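Local coordinates for protein HI1317 (Haemophilus influenzae, PDB 1JOV) that probably interconverts the alpha and beta anomers of D-glucose 6-phosphate, as a member of the glucose-6-phosphate 1-epimerase family, at residues A[24-35]-A[103-112]. Sequence-based numbering, arbitrary orientation.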
loop_
_atom_site.group_PDB
_atom_site.type_symbol
_atom_site.label_atom_id
_atom_site.label_comp_id
_atom_site.label_asym_id
_atom_site.label_seq_id
_atom_site.Cartn_x
_atom_site.Cartn_y
_atom_site.Cartn_z
ATOM N N LEU A 24 -8.481 11.352 5.775
ATOM C CA LEU A 24 -8.971 11.068 7.077
ATOM C C LEU A 24 -7.839 10.872 8.029
ATOM O O LEU A 24 -6.866 10.133 7.714
ATOM C CB LEU A 24 -9.777 9.766 7.075
ATOM C CG LEU A 24 -11.085 9.817 6.462
ATOM C CD1 LEU A 24 -11.646 8.393 6.233
ATOM C CD2 LEU A 24 -11.995 10.559 7.428
ATOM N N HIS A 25 -7.979 11.451 9.228
ATOM C CA HIS A 25 -7.047 11.213 10.314
ATOM C C HIS A 25 -7.730 10.412 11.447
ATOM O O HIS A 25 -8.728 10.846 12.008
ATOM C CB HIS A 25 -6.584 12.527 10.953
ATOM C CG HIS A 25 -5.731 13.434 10.061
ATOM N ND1 HIS A 25 -4.787 14.295 10.563
ATOM C CD2 HIS A 25 -5.720 13.567 8.716
ATOM C CE1 HIS A 25 -4.198 14.944 9.573
ATOM N NE2 HIS A 25 -4.754 14.520 8.436
ATOM N N LEU A 26 -7.192 9.249 11.795
ATOM C CA LEU A 26 -7.678 8.439 12.886
ATOM C C LEU A 26 -6.666 8.489 14.066
ATOM O O LEU A 26 -5.439 8.303 13.863
ATOM C CB LEU A 26 -7.657 7.035 12.363
ATOM C CG LEU A 26 -8.116 6.076 13.446
ATOM C CD1 LEU A 26 -9.566 6.293 13.874
ATOM C CD2 LEU A 26 -7.872 4.597 12.986
ATOM N N LYS A 27 -7.150 8.798 15.279
ATOM C CA LYS A 27 -6.327 8.726 16.497
ATOM C C LYS A 27 -7.111 7.981 17.556
ATOM O O LYS A 27 -8.146 8.478 18.029
ATOM C CB LYS A 27 -5.973 10.107 17.018
ATOM C CG LYS A 27 -4.952 10.746 16.144
ATOM C CD LYS A 27 -4.492 12.120 16.727
ATOM C CE LYS A 27 -3.497 12.823 15.792
ATOM N NZ LYS A 27 -3.886 12.719 14.337
ATOM N N HIS A 28 -6.638 6.788 17.870
ATOM C CA HIS A 28 -7.431 5.871 18.672
ATOM C C HIS A 28 -6.533 5.082 19.549
ATOM O O HIS A 28 -5.356 5.183 19.426
ATOM C CB HIS A 28 -8.130 4.921 17.713
ATOM C CG HIS A 28 -9.015 3.888 18.378
ATOM N ND1 HIS A 28 -10.349 4.102 18.556
ATOM C CD2 HIS A 28 -8.782 2.610 18.739
ATOM C CE1 HIS A 28 -10.913 3.011 19.063
ATOM N NE2 HIS A 28 -9.986 2.089 19.168
ATOM N N ALA A 29 -7.120 4.388 20.505
ATOM C CA ALA A 29 -6.281 3.543 21.343
ATOM C C ALA A 29 -5.398 2.645 20.515
ATOM O O ALA A 29 -4.220 2.426 20.851
ATOM C CB ALA A 29 -7.141 2.715 22.239
ATOM N N VAL A 30 -5.939 2.111 19.417
ATOM C CA VAL A 30 -5.173 1.198 18.597
ATOM C C VAL A 30 -4.011 1.860 17.835
ATOM O O VAL A 30 -3.082 1.159 17.340
ATOM C CB VAL A 30 -6.096 0.475 17.644
ATOM C CG1 VAL A 30 -7.218 -0.293 18.417
ATOM C CG2 VAL A 30 -6.725 1.476 16.763
ATOM N N GLY A 31 -3.982 3.189 17.812
ATOM C CA GLY A 31 -2.920 3.884 17.154
ATOM C C GLY A 31 -3.427 4.995 16.241
ATOM O O GLY A 31 -4.531 5.483 16.412
ATOM N N THR A 32 -2.636 5.372 15.233
ATOM C CA THR A 32 -3.070 6.465 14.369
ATOM C C THR A 32 -2.964 6.025 12.895
ATOM O O THR A 32 -2.218 5.105 12.578
ATOM C CB THR A 32 -2.157 7.646 14.520
ATOM O OG1 THR A 32 -0.807 7.276 14.147
ATOM C CG2 THR A 32 -2.053 8.056 16.001
ATOM N N ALA A 33 -3.713 6.658 12.039
ATOM C CA ALA A 33 -3.679 6.331 10.621
ATOM C C ALA A 33 -4.118 7.536 9.816
ATOM O O ALA A 33 -4.788 8.411 10.347
ATOM C CB ALA A 33 -4.574 5.137 10.326
ATOM N N LYS A 34 -3.754 7.610 8.554
ATOM C CA LYS A 34 -4.213 8.631 7.676
ATOM C C LYS A 34 -4.536 7.944 6.376
ATOM O O LYS A 34 -3.769 7.086 5.861
ATOM C CB LYS A 34 -3.120 9.679 7.464
ATOM C CG LYS A 34 -2.790 10.525 8.731
ATOM C CD LYS A 34 -1.749 11.637 8.359
ATOM C CE LYS A 34 -1.416 12.583 9.561
ATOM N NZ LYS A 34 -0.515 11.854 10.505
ATOM N N ILE A 35 -5.676 8.306 5.852
ATOM C CA ILE A 35 -6.145 7.674 4.600
ATOM C C ILE A 35 -6.561 8.753 3.604
ATOM O O ILE A 35 -7.506 9.520 3.845
ATOM C CB ILE A 35 -7.388 6.768 4.809
ATOM C CG1 ILE A 35 -7.071 5.727 5.918
ATOM C CG2 ILE A 35 -7.774 6.073 3.426
ATOM C CD1 ILE A 35 -7.375 6.082 7.433
ATOM N N ILE A 103 -16.320 2.214 15.008
ATOM C CA ILE A 103 -15.364 2.426 16.080
ATOM C C ILE A 103 -15.755 1.782 17.398
ATOM O O ILE A 103 -16.840 2.010 17.918
ATOM C CB ILE A 103 -15.166 3.925 16.253
ATOM C CG1 ILE A 103 -14.660 4.548 14.963
ATOM C CG2 ILE A 103 -14.202 4.223 17.396
ATOM C CD1 ILE A 103 -14.801 6.054 14.930
ATOM N N SER A 104 -14.810 0.963 17.926
ATOM C CA SER A 104 -15.000 0.323 19.213
ATOM C C SER A 104 -13.696 0.225 19.986
ATOM O O SER A 104 -12.623 0.560 19.477
ATOM C CB SER A 104 -15.562 -1.044 18.997
ATOM O OG SER A 104 -14.586 -1.971 18.610
ATOM N N VAL A 105 -13.778 -0.267 21.235
ATOM C CA VAL A 105 -12.653 -0.273 22.087
ATOM C C VAL A 105 -11.381 -0.779 21.492
ATOM O O VAL A 105 -10.355 -0.155 21.649
ATOM C CB VAL A 105 -12.989 -1.107 23.391
ATOM C CG1 VAL A 105 -11.720 -1.680 23.972
ATOM C CG2 VAL A 105 -13.685 -0.237 24.352
ATOM N N HIS A 106 -11.394 -1.951 20.867
ATOM C CA HIS A 106 -10.081 -2.430 20.405
ATOM C C HIS A 106 -9.940 -2.486 18.902
ATOM O O HIS A 106 -9.086 -3.206 18.427
ATOM C CB HIS A 106 -9.776 -3.843 20.926
ATOM C CG HIS A 106 -9.675 -3.914 22.408
ATOM N ND1 HIS A 106 -8.634 -3.345 23.106
ATOM C CD2 HIS A 106 -10.512 -4.437 23.327
ATOM C CE1 HIS A 106 -8.821 -3.543 24.398
ATOM N NE2 HIS A 106 -9.953 -4.201 24.557
ATOM N N LYS A 107 -10.796 -1.801 18.175
ATOM C CA LYS A 107 -10.784 -1.997 16.718
ATOM C C LYS A 107 -11.519 -0.907 15.963
ATOM O O LYS A 107 -12.546 -0.366 16.416
ATOM C CB LYS A 107 -11.441 -3.326 16.406
ATOM C CG LYS A 107 -11.533 -3.672 14.922
ATOM C CD LYS A 107 -12.616 -4.722 14.641
ATOM C CE LYS A 107 -12.061 -6.120 14.824
ATOM N NZ LYS A 107 -13.067 -7.190 14.454
ATOM N N VAL A 108 -10.996 -0.647 14.798
ATOM C CA VAL A 108 -11.624 0.354 13.966
ATOM C C VAL A 108 -11.754 -0.163 12.562
ATOM O O VAL A 108 -10.788 -0.655 11.987
ATOM C CB VAL A 108 -10.829 1.652 13.975
ATOM C CG1 VAL A 108 -11.462 2.703 13.084
ATOM C CG2 VAL A 108 -10.724 2.184 15.403
ATOM N N ARG A 109 -12.951 -0.027 12.024
ATOM C CA ARG A 109 -13.150 -0.493 10.624
ATOM C C ARG A 109 -13.584 0.654 9.739
ATOM O O ARG A 109 -14.561 1.281 10.047
ATOM C CB ARG A 109 -14.226 -1.586 10.560
ATOM C CG ARG A 109 -14.353 -2.180 9.099
ATOM C CD ARG A 109 -15.444 -3.358 9.006
ATOM N NE ARG A 109 -15.523 -3.873 7.606
ATOM C CZ ARG A 109 -14.903 -4.952 7.135
ATOM N NH1 ARG A 109 -14.219 -5.758 7.970
ATOM N NH2 ARG A 109 -15.043 -5.267 5.830
ATOM N N LEU A 110 -12.862 0.943 8.609
ATOM C CA LEU A 110 -13.295 1.979 7.650
ATOM C C LEU A 110 -13.519 1.261 6.316
ATOM O O LEU A 110 -12.724 0.326 5.986
ATOM C CB LEU A 110 -12.094 2.913 7.409
ATOM C CG LEU A 110 -11.615 3.649 8.696
ATOM C CD1 LEU A 110 -10.471 4.638 8.185
ATOM C CD2 LEU A 110 -12.730 4.351 9.450
ATOM N N GLU A 111 -14.550 1.679 5.592
ATOM C CA GLU A 111 -14.841 1.089 4.247
ATOM C C GLU A 111 -14.915 2.240 3.290
ATOM O O GLU A 111 -15.470 3.271 3.619
ATOM C CB GLU A 111 -16.173 0.291 4.156
ATOM C CG GLU A 111 -16.045 -0.904 5.122
ATOM C CD GLU A 111 -17.269 -1.821 5.064
ATOM O OE1 GLU A 111 -18.146 -1.612 4.181
ATOM O OE2 GLU A 111 -17.360 -2.743 5.913
ATOM N N PHE A 112 -14.337 2.057 2.132
ATOM C CA PHE A 112 -14.306 3.042 1.056
ATOM C C PHE A 112 -14.908 2.430 -0.167
ATOM O O PHE A 112 -14.771 1.234 -0.394
ATOM C CB PHE A 112 -12.843 3.441 0.795
ATOM C CG PHE A 112 -12.227 4.062 2.014
ATOM C CD1 PHE A 112 -12.392 5.406 2.250
ATOM C CD2 PHE A 112 -11.511 3.286 2.936
ATOM C CE1 PHE A 112 -11.829 5.987 3.350
ATOM C CE2 PHE A 112 -10.944 3.883 4.054
ATOM C CZ PHE A 112 -11.104 5.228 4.257
#
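I103 lies alongside H28, the two side chains running in opposite senses, with I103 CG2 3.9 Å from H28 CE1. The next residue, S104, turns its carbonyl to the ring edge, and its O lies in the ring plane, 3.0 Å from H28 CE1. One residue on, the carbonyl of V105 takes a weak hydrogen bond from H28 NE2, with an N-H...O angle of 141°. Both carbonyls belong to the type I turn S104-K107. H28 itself starts the type I turn H28-G31, so the two hairpin ends meet here. V30 CG1 rests 3.5 Å from H106 O. V108 sends its two methyls to different partners. CG2 sits over the centre of one H28 face in a CH-pi contact, 3.6 Å from the centroid. CG1, anti to the backbone N (chi1 179°), meets L26 tip to tip. L110 CD1 packs tightly on I35 CD1 at 3.5 Å, and L13 also touches L110. L24 CD1 lies at the F112 ring edge, 3.8 Å from F112 CE1, and F112 CZ touches I35 CG2. Strands 24-28 and 107-112 belong to different sheets, layered as in the galactose mutarotase-like beta-sandwich. Their axes pass 9.5 Å apart at closest, at 164°. The contact is apolar from V108 to F112. Near the turns, S104 O at the ring edge, the weak V105 bond and the V108 methyl together probably limit rotation of the H28 imidazole.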